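Long-range contacts in ATP-dependent helicase FUN30 (Saccharomyces cerevisiae S288c, PDB 5GN1), which uses the energy of ATP hydrolysis to remodel nucleosomes and supports heterochromatin organization and DNA end resection during double-strand break repair: residues A[112-116]-A[211-217]; A[46-52]-A[300-306]; A[227-232]-A[253-259]; A[104-108]-A[341-345]. All coordinates share one frame; numbering follows the deposited sequence.

The chain, the C-terminal part of the ATPase domain, is built round a six-stranded parallel RecA-like sheet. Contacts 2 and 3 lie on its two edge strands, 49-56 and 229-232, centres about 19 Å apart. Contact 1 packs the loop after helix 100-110 on helix 212-224, contact 4 the helix itself on the linker before helix 345-359; about 15 Å separates their centres, and Phe-211 packs on Met-105 and Arg-108. Asp-216 and Arg-231 join contacts 1 and 3 by a salt bridge. Contacts 1 and 3, in series, are nested inside contacts 2 and 4, whose segments alternate along the chain. The N-terminal part thus supplies both an edge strand and a helix packed beside the sheet.

Contact 1: residues A[112-116]-A[211-217]; sequences LHPLL and FTQVLDI
Ile-217 lays its CG2 methyl over one face of the His-113 imidazole, a CH-pi contact 3.9 Å from CG2 to the ring centroid and 26° off the ring normal. The methyl is displaced toward the rim, with Ile-217 CG2 3.6 Å from His-113 NE2. With CG1 beside the backbone N (chi1 -65°), the CG2 branch of Ile-217 stands anti to that N and faces the ring, and CD1, on the CG1 branch, ends 3.8 Å from Leu-116 CD2 and also reaches Leu-115 CB. The imidazole is fixed through both nitrogens. ND1 of His-113 accepts the backbone N-H of Leu-115 in the ring plane at 3.0 Å, and NE2 bonds to the carbonyl of Trp-181, an arrangement consistent with a neutral ring protonated at NE2. A leucine in place of His-113 would probably leave the N-H of Leu-115 and the carbonyl of Trp-181 without these mates and free the turn to shift against Ile-217. Leu-116 forks across the helix, CD2 lying 3.6 Å from Gln-213 CB and CD1 approaching Val-214 CG2. That valine methyl is shared with Leu-112, whose CD1 meets the Phe-211 ring at CD1 and CE1, the two side chains running about perpendicular. At the border a water accepts from Gln-213 NE2 and donates to Leu-116 O. Here a short 3-10 turn after helix 100-110 is packed on the first turns of helix 212-224, joining the helical region to the RecA-like lobe typical of SNF2-family ATPases.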
# COMPACT_ATOMS: atom_id res chain seq x y z
N LEU A 112 -5.97 -1.79 -2.93
CA LEU A 112 -5.10 -2.36 -1.90
C LEU A 112 -5.79 -2.49 -0.55
O LEU A 112 -5.79 -3.58 0.04
CB LEU A 112 -3.83 -1.52 -1.75
CG LEU A 112 -3.02 -1.44 -3.02
CD1 LEU A 112 -1.78 -0.54 -2.87
CD2 LEU A 112 -2.64 -2.86 -3.47
N HIS A 113 -6.33 -1.39 -0.01
CA HIS A 113 -6.82 -1.41 1.36
C HIS A 113 -7.68 -0.19 1.69
O HIS A 113 -7.27 0.95 1.43
CB HIS A 113 -5.64 -1.48 2.34
CG HIS A 113 -6.00 -2.14 3.63
ND1 HIS A 113 -6.89 -1.58 4.52
CD2 HIS A 113 -5.62 -3.32 4.16
CE1 HIS A 113 -7.04 -2.39 5.55
NE2 HIS A 113 -6.29 -3.46 5.35
N PRO A 114 -8.88 -0.40 2.25
CA PRO A 114 -9.71 0.74 2.67
C PRO A 114 -9.04 1.69 3.63
O PRO A 114 -9.35 2.89 3.62
CB PRO A 114 -10.91 0.07 3.35
CG PRO A 114 -11.02 -1.27 2.67
CD PRO A 114 -9.60 -1.68 2.32
N LEU A 115 -8.14 1.20 4.49
CA LEU A 115 -7.57 2.09 5.49
C LEU A 115 -6.53 3.04 4.92
O LEU A 115 -5.91 3.77 5.68
CB LEU A 115 -6.94 1.29 6.64
CG LEU A 115 -7.92 0.41 7.44
CD1 LEU A 115 -7.20 -0.25 8.63
CD2 LEU A 115 -9.15 1.20 7.87
N LEU A 116 -6.32 3.01 3.60
CA LEU A 116 -5.55 4.03 2.91
C LEU A 116 -6.39 5.26 2.60
O LEU A 116 -5.92 6.15 1.89
CB LEU A 116 -4.98 3.46 1.60
CG LEU A 116 -4.01 2.29 1.74
CD1 LEU A 116 -3.73 1.68 0.36
CD2 LEU A 116 -2.73 2.74 2.46
N PHE A 211 4.34 0.94 -1.32
CA PHE A 211 3.69 1.89 -0.43
C PHE A 211 4.13 1.61 0.99
O PHE A 211 3.84 0.53 1.53
CB PHE A 211 2.17 1.79 -0.53
CG PHE A 211 1.61 2.19 -1.87
CD1 PHE A 211 1.43 1.24 -2.87
CD2 PHE A 211 1.23 3.50 -2.12
CE1 PHE A 211 0.91 1.61 -4.11
CE2 PHE A 211 0.69 3.88 -3.35
CZ PHE A 211 0.53 2.93 -4.35
N THR A 212 4.82 2.57 1.62
CA THR A 212 5.14 2.41 3.03
C THR A 212 3.89 2.37 3.90
O THR A 212 3.88 1.70 4.94
CB THR A 212 6.08 3.52 3.51
OG1 THR A 212 5.56 4.79 3.11
CG2 THR A 212 7.48 3.32 2.94
N GLN A 213 2.83 3.07 3.48
CA GLN A 213 1.55 3.00 4.20
C GLN A 213 1.00 1.58 4.22
O GLN A 213 0.36 1.17 5.21
CB GLN A 213 0.53 3.93 3.55
CG GLN A 213 0.78 5.41 3.67
CD GLN A 213 -0.20 6.20 2.81
OE1 GLN A 213 -0.17 6.12 1.58
NE2 GLN A 213 -1.08 6.94 3.45
N VAL A 214 1.18 0.83 3.14
CA VAL A 214 0.78 -0.57 3.13
C VAL A 214 1.63 -1.38 4.11
O VAL A 214 1.11 -2.22 4.84
CB VAL A 214 0.83 -1.14 1.70
CG1 VAL A 214 0.78 -2.68 1.72
CG2 VAL A 214 -0.31 -0.56 0.86
N LEU A 215 2.95 -1.13 4.14
CA LEU A 215 3.81 -1.83 5.11
C LEU A 215 3.35 -1.58 6.55
O LEU A 215 3.33 -2.51 7.38
CB LEU A 215 5.26 -1.39 4.94
CG LEU A 215 5.89 -1.81 3.59
CD1 LEU A 215 7.33 -1.37 3.48
CD2 LEU A 215 5.79 -3.33 3.41
N ASP A 216 2.98 -0.34 6.87
CA ASP A 216 2.44 -0.04 8.20
C ASP A 216 1.19 -0.87 8.49
O ASP A 216 1.03 -1.39 9.60
CB ASP A 216 2.12 1.46 8.31
CG ASP A 216 3.34 2.36 8.08
OD1 ASP A 216 4.49 1.89 8.23
OD2 ASP A 216 3.15 3.57 7.77
N ILE A 217 0.29 -0.98 7.52
CA ILE A 217 -0.92 -1.75 7.76
C ILE A 217 -0.58 -3.22 7.95
O ILE A 217 -1.16 -3.91 8.80
CB ILE A 217 -1.92 -1.57 6.61
CG1 ILE A 217 -2.42 -0.12 6.55
CG2 ILE A 217 -3.10 -2.51 6.79
CD1 ILE A 217 -3.19 0.21 5.26
O HOH W 1 -3.02 7.17 1.17

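Contact 2: residues A[46-52]-A[300-306]; sequences LPPKHTH and QTKEVNI
Lys-49, His-50 and Thr-51 pair in parallel with Val-304, Asn-305 and Ile-306, the short strand axes 16° apart. Both backbone polar atoms of His-50 are bonded: its N donates to Val-304 O at 2.9 Å, and its O accepts Ile-306 N at 2.8 Å. His-52 N to Ile-306 O extends the ladder, while Val-304 N to Pro-48 O is weak. Asn-305 ND2 donates to His-52 NE2 at 2.8 Å, within the planes of both amide and ring, which are only 18° apart. A leucine at Asn-305 would probably leave His-52 NE2 without this donor and the imidazole freer to turn. The His-50 ring, on the same face as Asn-305, gives a weak bond from NE2 to Glu-303 OE1, the ring and carboxylate planes 59° apart. On the other face, Ile-306 CD1 touches both Thr-51 CG2 (3.9 Å) and Lys-49 CB (4.0 Å). Pro-47 CD rests on Gln-300 O. The two histidines thus play opposite roles: His-52 NE2 accepts, so protonation there would probably break its bond, whereas the Glu-303 carboxylate is likely to favour a protonated His-50.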
# COMPACT_ATOMS: atom_id res chain seq x y z
N LEU A 46 22.05 -22.05 -10.08
CA LEU A 46 20.92 -21.33 -9.51
C LEU A 46 19.62 -22.04 -9.89
O LEU A 46 19.28 -22.11 -11.07
CB LEU A 46 20.90 -19.89 -10.01
CG LEU A 46 19.84 -18.94 -9.47
CD1 LEU A 46 19.83 -18.90 -7.95
CD2 LEU A 46 20.10 -17.55 -10.04
N PRO A 47 18.87 -22.58 -8.93
CA PRO A 47 17.62 -23.26 -9.26
C PRO A 47 16.64 -22.30 -9.89
O PRO A 47 16.75 -21.08 -9.71
CB PRO A 47 17.11 -23.76 -7.90
CG PRO A 47 18.29 -23.63 -6.96
CD PRO A 47 19.09 -22.49 -7.47
N PRO A 48 15.65 -22.80 -10.63
CA PRO A 48 14.73 -21.90 -11.34
C PRO A 48 13.80 -21.16 -10.39
O PRO A 48 13.49 -21.61 -9.29
CB PRO A 48 13.94 -22.85 -12.24
CG PRO A 48 14.03 -24.19 -11.58
CD PRO A 48 15.41 -24.22 -10.96
N LYS A 49 13.37 -19.98 -10.85
CA LYS A 49 12.28 -19.25 -10.23
C LYS A 49 11.00 -19.42 -11.04
O LYS A 49 11.03 -19.76 -12.23
CB LYS A 49 12.65 -17.77 -10.10
CG LYS A 49 12.73 -17.00 -11.41
CD LYS A 49 13.15 -15.56 -11.13
CE LYS A 49 13.07 -14.67 -12.35
NZ LYS A 49 13.79 -13.38 -12.08
N HIS A 50 9.86 -19.23 -10.37
CA HIS A 50 8.55 -19.33 -11.01
C HIS A 50 7.68 -18.18 -10.53
O HIS A 50 7.53 -17.97 -9.32
CB HIS A 50 7.88 -20.67 -10.70
CG HIS A 50 8.70 -21.87 -11.07
ND1 HIS A 50 8.88 -22.29 -12.38
CD2 HIS A 50 9.37 -22.77 -10.31
CE1 HIS A 50 9.62 -23.38 -12.40
NE2 HIS A 50 9.94 -23.69 -11.16
N THR A 51 7.09 -17.43 -11.46
CA THR A 51 6.23 -16.30 -11.13
C THR A 51 4.77 -16.65 -11.39
O THR A 51 4.44 -17.32 -12.37
CB THR A 51 6.63 -15.05 -11.93
OG1 THR A 51 6.60 -15.33 -13.33
CG2 THR A 51 8.04 -14.64 -11.54
N HIS A 52 3.89 -16.20 -10.49
CA HIS A 52 2.47 -16.52 -10.54
C HIS A 52 1.69 -15.24 -10.28
O HIS A 52 2.20 -14.28 -9.70
CB HIS A 52 2.07 -17.56 -9.48
CG HIS A 52 3.05 -18.69 -9.31
ND1 HIS A 52 2.99 -19.85 -10.05
CD2 HIS A 52 4.11 -18.83 -8.48
CE1 HIS A 52 3.97 -20.66 -9.69
NE2 HIS A 52 4.67 -20.06 -8.74
N GLN A 300 21.18 -19.27 -3.30
CA GLN A 300 19.87 -19.87 -3.11
C GLN A 300 19.92 -21.34 -3.47
O GLN A 300 20.44 -21.72 -4.52
CB GLN A 300 18.83 -19.15 -3.97
CG GLN A 300 17.47 -19.80 -3.96
CD GLN A 300 16.80 -19.74 -2.59
OE1 GLN A 300 16.69 -20.76 -1.91
NE2 GLN A 300 16.32 -18.55 -2.19
N THR A 301 19.39 -22.19 -2.59
CA THR A 301 19.42 -23.62 -2.81
C THR A 301 18.07 -24.20 -3.20
O THR A 301 18.00 -25.38 -3.57
CB THR A 301 19.93 -24.36 -1.57
OG1 THR A 301 18.99 -24.20 -0.50
CG2 THR A 301 21.28 -23.81 -1.13
N LYS A 302 16.99 -23.43 -3.12
CA LYS A 302 15.68 -23.94 -3.45
C LYS A 302 15.11 -23.15 -4.63
O LYS A 302 15.58 -22.06 -4.95
CB LYS A 302 14.74 -23.84 -2.24
CG LYS A 302 15.28 -24.55 -1.02
CD LYS A 302 14.32 -24.42 0.15
CE LYS A 302 14.86 -25.09 1.41
NZ LYS A 302 13.92 -24.90 2.55
N GLU A 303 14.10 -23.73 -5.28
CA GLU A 303 13.35 -22.98 -6.28
C GLU A 303 12.59 -21.86 -5.59
O GLU A 303 12.08 -22.03 -4.48
CB GLU A 303 12.38 -23.90 -7.04
CG GLU A 303 13.10 -24.85 -8.02
CD GLU A 303 12.15 -25.73 -8.84
OE1 GLU A 303 10.93 -25.43 -8.91
OE2 GLU A 303 12.63 -26.71 -9.44
N VAL A 304 12.55 -20.69 -6.23
CA VAL A 304 11.91 -19.50 -5.65
C VAL A 304 10.57 -19.29 -6.33
O VAL A 304 10.49 -19.24 -7.57
CB VAL A 304 12.81 -18.26 -5.79
CG1 VAL A 304 12.03 -16.96 -5.48
CG2 VAL A 304 14.03 -18.40 -4.89
N ASN A 305 9.51 -19.17 -5.53
CA ASN A 305 8.17 -18.95 -6.04
C ASN A 305 7.74 -17.52 -5.75
O ASN A 305 7.81 -17.07 -4.61
CB ASN A 305 7.19 -19.94 -5.43
CG ASN A 305 7.27 -21.31 -6.09
OD1 ASN A 305 7.94 -22.22 -5.58
ND2 ASN A 305 6.62 -21.45 -7.23
N ILE A 306 7.30 -16.82 -6.79
CA ILE A 306 6.98 -15.40 -6.71
C ILE A 306 5.51 -15.23 -7.09
O ILE A 306 5.08 -15.72 -8.13
CB ILE A 306 7.89 -14.57 -7.62
CG1 ILE A 306 9.35 -14.72 -7.19
CG2 ILE A 306 7.48 -13.10 -7.62
CD1 ILE A 306 10.25 -15.05 -8.31
O HOH W 2 15.77 -20.09 -7.21

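Contact 3: residues A[227-232]-A[253-259]; sequences YKFLRL and DIPIFIL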
# COMPACT_ATOMS: atom_id res chain seq x y z
N TYR A 227 2.21 -14.11 13.11
CA TYR A 227 3.45 -14.36 12.39
C TYR A 227 4.47 -13.30 12.78
O TYR A 227 4.23 -12.11 12.58
CB TYR A 227 3.25 -14.32 10.88
CG TYR A 227 2.32 -15.36 10.28
CD1 TYR A 227 2.38 -16.69 10.64
CD2 TYR A 227 1.39 -14.99 9.31
CE1 TYR A 227 1.52 -17.64 10.05
CE2 TYR A 227 0.55 -15.91 8.72
CZ TYR A 227 0.61 -17.23 9.10
OH TYR A 227 -0.26 -18.12 8.50
N LYS A 228 5.62 -13.73 13.31
CA LYS A 228 6.73 -12.80 13.51
C LYS A 228 7.26 -12.29 12.18
O LYS A 228 7.25 -12.99 11.16
CB LYS A 228 7.87 -13.46 14.29
CG LYS A 228 7.52 -13.94 15.70
CD LYS A 228 8.71 -14.71 16.33
CE LYS A 228 8.31 -15.50 17.57
NZ LYS A 228 9.43 -16.39 18.08
N PHE A 229 7.74 -11.04 12.18
CA PHE A 229 8.22 -10.43 10.96
C PHE A 229 9.32 -9.43 11.29
O PHE A 229 9.47 -8.99 12.43
CB PHE A 229 7.08 -9.73 10.20
CG PHE A 229 6.53 -8.52 10.91
CD1 PHE A 229 5.53 -8.66 11.86
CD2 PHE A 229 7.05 -7.26 10.65
CE1 PHE A 229 5.06 -7.56 12.55
CE2 PHE A 229 6.58 -6.14 11.33
CZ PHE A 229 5.59 -6.29 12.29
N LEU A 230 10.11 -9.08 10.27
CA LEU A 230 11.03 -7.96 10.30
C LEU A 230 10.70 -7.05 9.13
O LEU A 230 10.00 -7.44 8.18
CB LEU A 230 12.49 -8.42 10.20
CG LEU A 230 12.97 -9.35 11.32
CD1 LEU A 230 14.14 -10.20 10.84
CD2 LEU A 230 13.35 -8.54 12.57
N ARG A 231 11.23 -5.83 9.19
CA ARG A 231 10.93 -4.83 8.17
C ARG A 231 12.17 -4.04 7.80
O ARG A 231 12.98 -3.70 8.66
CB ARG A 231 9.83 -3.88 8.67
CG ARG A 231 9.70 -2.59 7.87
CD ARG A 231 8.45 -1.84 8.28
NE ARG A 231 8.25 -0.62 7.50
CZ ARG A 231 7.14 0.11 7.56
NH1 ARG A 231 6.15 -0.26 8.36
NH2 ARG A 231 7.02 1.22 6.84
N LEU A 232 12.30 -3.74 6.51
CA LEU A 232 13.42 -2.96 5.98
C LEU A 232 12.90 -2.17 4.79
O LEU A 232 12.45 -2.76 3.81
CB LEU A 232 14.60 -3.87 5.55
CG LEU A 232 15.95 -3.25 5.15
CD1 LEU A 232 17.01 -4.33 5.13
CD2 LEU A 232 15.93 -2.53 3.79
N ASP A 253 12.24 -19.01 13.58
CA ASP A 253 10.86 -18.73 13.96
C ASP A 253 10.37 -17.37 13.47
O ASP A 253 9.30 -16.92 13.91
CB ASP A 253 10.70 -18.82 15.48
CG ASP A 253 9.25 -19.01 15.92
OD1 ASP A 253 8.51 -19.77 15.25
OD2 ASP A 253 8.87 -18.41 16.95
N ILE A 254 11.12 -16.69 12.61
CA ILE A 254 10.66 -15.44 11.99
C ILE A 254 10.40 -15.72 10.52
O ILE A 254 11.34 -15.72 9.72
CB ILE A 254 11.68 -14.30 12.15
CG1 ILE A 254 12.06 -14.09 13.61
CG2 ILE A 254 11.09 -12.99 11.60
CD1 ILE A 254 12.93 -12.83 13.83
N PRO A 255 9.16 -15.97 10.12
CA PRO A 255 8.93 -16.44 8.75
C PRO A 255 8.91 -15.34 7.70
O PRO A 255 9.05 -15.65 6.51
CB PRO A 255 7.56 -17.13 8.85
CG PRO A 255 6.86 -16.38 9.97
CD PRO A 255 7.95 -16.09 10.96
N ILE A 256 8.77 -14.07 8.09
CA ILE A 256 8.38 -13.00 7.17
C ILE A 256 9.33 -11.82 7.27
O ILE A 256 9.64 -11.36 8.38
CB ILE A 256 6.95 -12.51 7.43
CG1 ILE A 256 5.95 -13.65 7.25
CG2 ILE A 256 6.59 -11.35 6.47
CD1 ILE A 256 4.53 -13.23 7.52
N PHE A 257 9.76 -11.32 6.11
CA PHE A 257 10.47 -10.05 5.97
C PHE A 257 9.62 -9.17 5.06
O PHE A 257 9.34 -9.56 3.92
CB PHE A 257 11.86 -10.27 5.36
CG PHE A 257 12.92 -9.35 5.88
CD1 PHE A 257 12.65 -8.03 6.15
CD2 PHE A 257 14.21 -9.83 6.13
CE1 PHE A 257 13.66 -7.18 6.64
CE2 PHE A 257 15.20 -8.99 6.61
CZ PHE A 257 14.92 -7.67 6.87
N ILE A 258 9.20 -8.00 5.55
CA ILE A 258 8.45 -7.07 4.72
C ILE A 258 9.37 -5.92 4.32
O ILE A 258 10.15 -5.42 5.15
CB ILE A 258 7.16 -6.56 5.42
CG1 ILE A 258 7.48 -5.61 6.58
CG2 ILE A 258 6.28 -7.74 5.88
CD1 ILE A 258 6.21 -5.06 7.25
N LEU A 259 9.33 -5.55 3.04
CA LEU A 259 10.28 -4.60 2.47
C LEU A 259 9.59 -3.69 1.47
O LEU A 259 8.57 -4.06 0.88
CB LEU A 259 11.44 -5.29 1.70
CG LEU A 259 12.27 -6.36 2.40
CD1 LEU A 259 11.81 -7.73 1.96
CD2 LEU A 259 13.76 -6.16 2.07
O HOH W 3 6.30 -16.52 13.82
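Leu-230 uses both its backbone N and its backbone O on the neighbouring strand: N donates to Ile-256 O, and O accepts Ile-258 N at 2.8 Å in a nearly straight bond (172°). Leu-232 N to Ile-258 O continues this parallel ladder at 3.0 Å. On the face carrying Leu-230 and Leu-232, the Phe-257 ring takes Leu-230 CB over one face, a CH-pi contact 4.1 Å from CB to the centroid, while its CE1 lies 3.6 Å from Leu-232 CB. On the other face, Ile-258 has CG1 between its backbone N and carbonyl carbon (chi1 71°), which brings CG1 to 3.6 Å from Arg-231 CB and carries CD1 to the Phe-229 ring at CD2. Just before the two strands begin, Lys-228 and Asp-253 form a salt bridge whose modelled length is doubtfully short, and a water joins Lys-228 N to Asp-253 O. The next shell fixes these groups: Phe-248 meets Phe-257 edge-to-face, and the extended Arg-231 makes salt bridges with Glu-219, Asp-216 and Asp-233. With helix 241-250, which supplies Phe-248, between them in the chain, the two strands make a beta-alpha-beta crossover. Strand 229-232 is one of the two edge strands; strand 256-260 bonds on its other side to strand 205-209, and helices 185-200 and 212-224 pack on the face bearing Ile-256 and Ile-258.

Contact 4: residues A[104-108]-A[341-345]; sequences IMALR and DVLES
Asp-341 meets Arg-108 where the linker before the terminal helix 345-359 packs across helix 100-110, beside the RecA-like lobe of this SNF2-family ATPase. The salt bridge is long, Arg-108 NH2 standing 3.5 Å from Asp-341 OD2, and the carboxylate is turned 83° from the guanidinium plane, so the two groups are far from the flat, two-pronged pairing of an arginine and an acid. The backbone of Asp-341 takes part as well. Met-105 CG is anti to its own N (chi1 174°), and bends at the next two bonds swing the terminal methyl round, so that Met-105 CE comes to 3.1 Å from Asp-341 O. Val-342 follows with its CB directed away from the helix, yet its CG1 branch meets the same methyl, Val-342 CG1 to Met-105 CE being 3.8 Å. Leu-343 then turns its side chain to the helix and comes from the direction opposite to Arg-108, its CG 3.6 Å from Arg-108 NH1. Leu-343 thus packs at NH1, while the carboxylate oxygen OD2 lies near both terminal nitrogens, nearer NH2. Around it, Ile-315 and Ile-319 of helix 315-322 and the Phe-211 ring pack on the arginine, a setting in which the nearby acid is likely to offset part of the charge of the buried arginine. Glu-344 takes the N-cap position, and Ser-345 begins helix 345-359, whose Leu-351 and Ile-355 pack on Ile-104. That isoleucine also crosses Leu-343 at about a right angle, its CG2 lying 3.8 Å from Leu-343 CD1.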
# COMPACT_ATOMS: atom_id res chain seq x y z
N ILE A 104 -5.58 8.21 -10.62
CA ILE A 104 -4.96 6.89 -10.79
C ILE A 104 -4.35 6.41 -9.47
O ILE A 104 -4.42 5.22 -9.13
CB ILE A 104 -3.90 6.94 -11.91
CG1 ILE A 104 -4.55 7.18 -13.29
CG2 ILE A 104 -3.02 5.69 -11.91
CD1 ILE A 104 -5.71 6.31 -13.58
N MET A 105 -3.75 7.33 -8.71
CA MET A 105 -3.17 6.94 -7.43
C MET A 105 -4.25 6.47 -6.47
O MET A 105 -4.07 5.46 -5.77
CB MET A 105 -2.40 8.11 -6.83
CG MET A 105 -1.91 7.81 -5.43
SD MET A 105 -0.62 6.54 -5.50
CE MET A 105 0.80 7.63 -5.66
N ALA A 106 -5.37 7.19 -6.41
CA ALA A 106 -6.47 6.80 -5.54
C ALA A 106 -7.05 5.45 -5.94
O ALA A 106 -7.40 4.64 -5.07
CB ALA A 106 -7.55 7.88 -5.56
N LEU A 107 -7.18 5.18 -7.24
CA LEU A 107 -7.68 3.87 -7.67
C LEU A 107 -6.71 2.76 -7.25
O LEU A 107 -7.15 1.68 -6.84
CB LEU A 107 -7.90 3.83 -9.18
CG LEU A 107 -8.97 4.75 -9.79
CD1 LEU A 107 -8.90 4.71 -11.30
CD2 LEU A 107 -10.36 4.41 -9.29
N ARG A 108 -5.41 3.01 -7.38
CA ARG A 108 -4.42 2.02 -6.95
C ARG A 108 -4.58 1.70 -5.47
O ARG A 108 -4.61 0.54 -5.07
CB ARG A 108 -3.01 2.51 -7.28
CG ARG A 108 -2.76 2.60 -8.79
CD ARG A 108 -1.37 3.14 -9.13
NE ARG A 108 -0.31 2.33 -8.53
CZ ARG A 108 0.97 2.70 -8.48
NH1 ARG A 108 1.34 3.87 -8.99
NH2 ARG A 108 1.87 1.92 -7.89
N ASP A 341 4.56 5.93 -4.83
CA ASP A 341 4.93 5.77 -6.24
C ASP A 341 4.00 6.54 -7.17
O ASP A 341 2.86 6.13 -7.40
CB ASP A 341 4.93 4.28 -6.62
CG ASP A 341 5.57 4.02 -7.98
OD1 ASP A 341 6.70 4.51 -8.21
OD2 ASP A 341 4.95 3.33 -8.82
N VAL A 342 4.47 7.66 -7.73
CA VAL A 342 3.68 8.49 -8.63
C VAL A 342 4.08 8.20 -10.07
O VAL A 342 5.27 8.23 -10.41
CB VAL A 342 3.83 9.99 -8.30
CG1 VAL A 342 3.08 10.34 -7.01
CG2 VAL A 342 5.31 10.40 -8.21
N LEU A 343 3.11 7.89 -10.91
CA LEU A 343 3.38 7.62 -12.30
C LEU A 343 3.43 8.96 -13.06
O LEU A 343 2.81 9.90 -12.70
CB LEU A 343 2.32 6.74 -12.92
CG LEU A 343 2.04 5.49 -12.13
CD1 LEU A 343 0.70 4.97 -12.52
CD2 LEU A 343 3.10 4.45 -12.36
N GLU A 344 4.18 9.03 -14.14
CA GLU A 344 4.33 10.21 -14.95
C GLU A 344 3.06 10.60 -15.67
O GLU A 344 2.19 9.80 -15.86
CB GLU A 344 5.51 10.09 -15.86
CG GLU A 344 6.81 9.82 -15.12
CD GLU A 344 7.46 11.04 -14.50
OE1 GLU A 344 8.60 10.92 -14.10
OE2 GLU A 344 6.85 12.10 -14.40
N SER A 345 2.98 11.85 -16.06
CA SER A 345 1.78 12.41 -16.62
C SER A 345 1.22 11.73 -17.85
O SER A 345 0.04 11.58 -17.95
CB SER A 345 1.96 13.91 -16.84
OG SER A 345 2.81 14.17 -17.90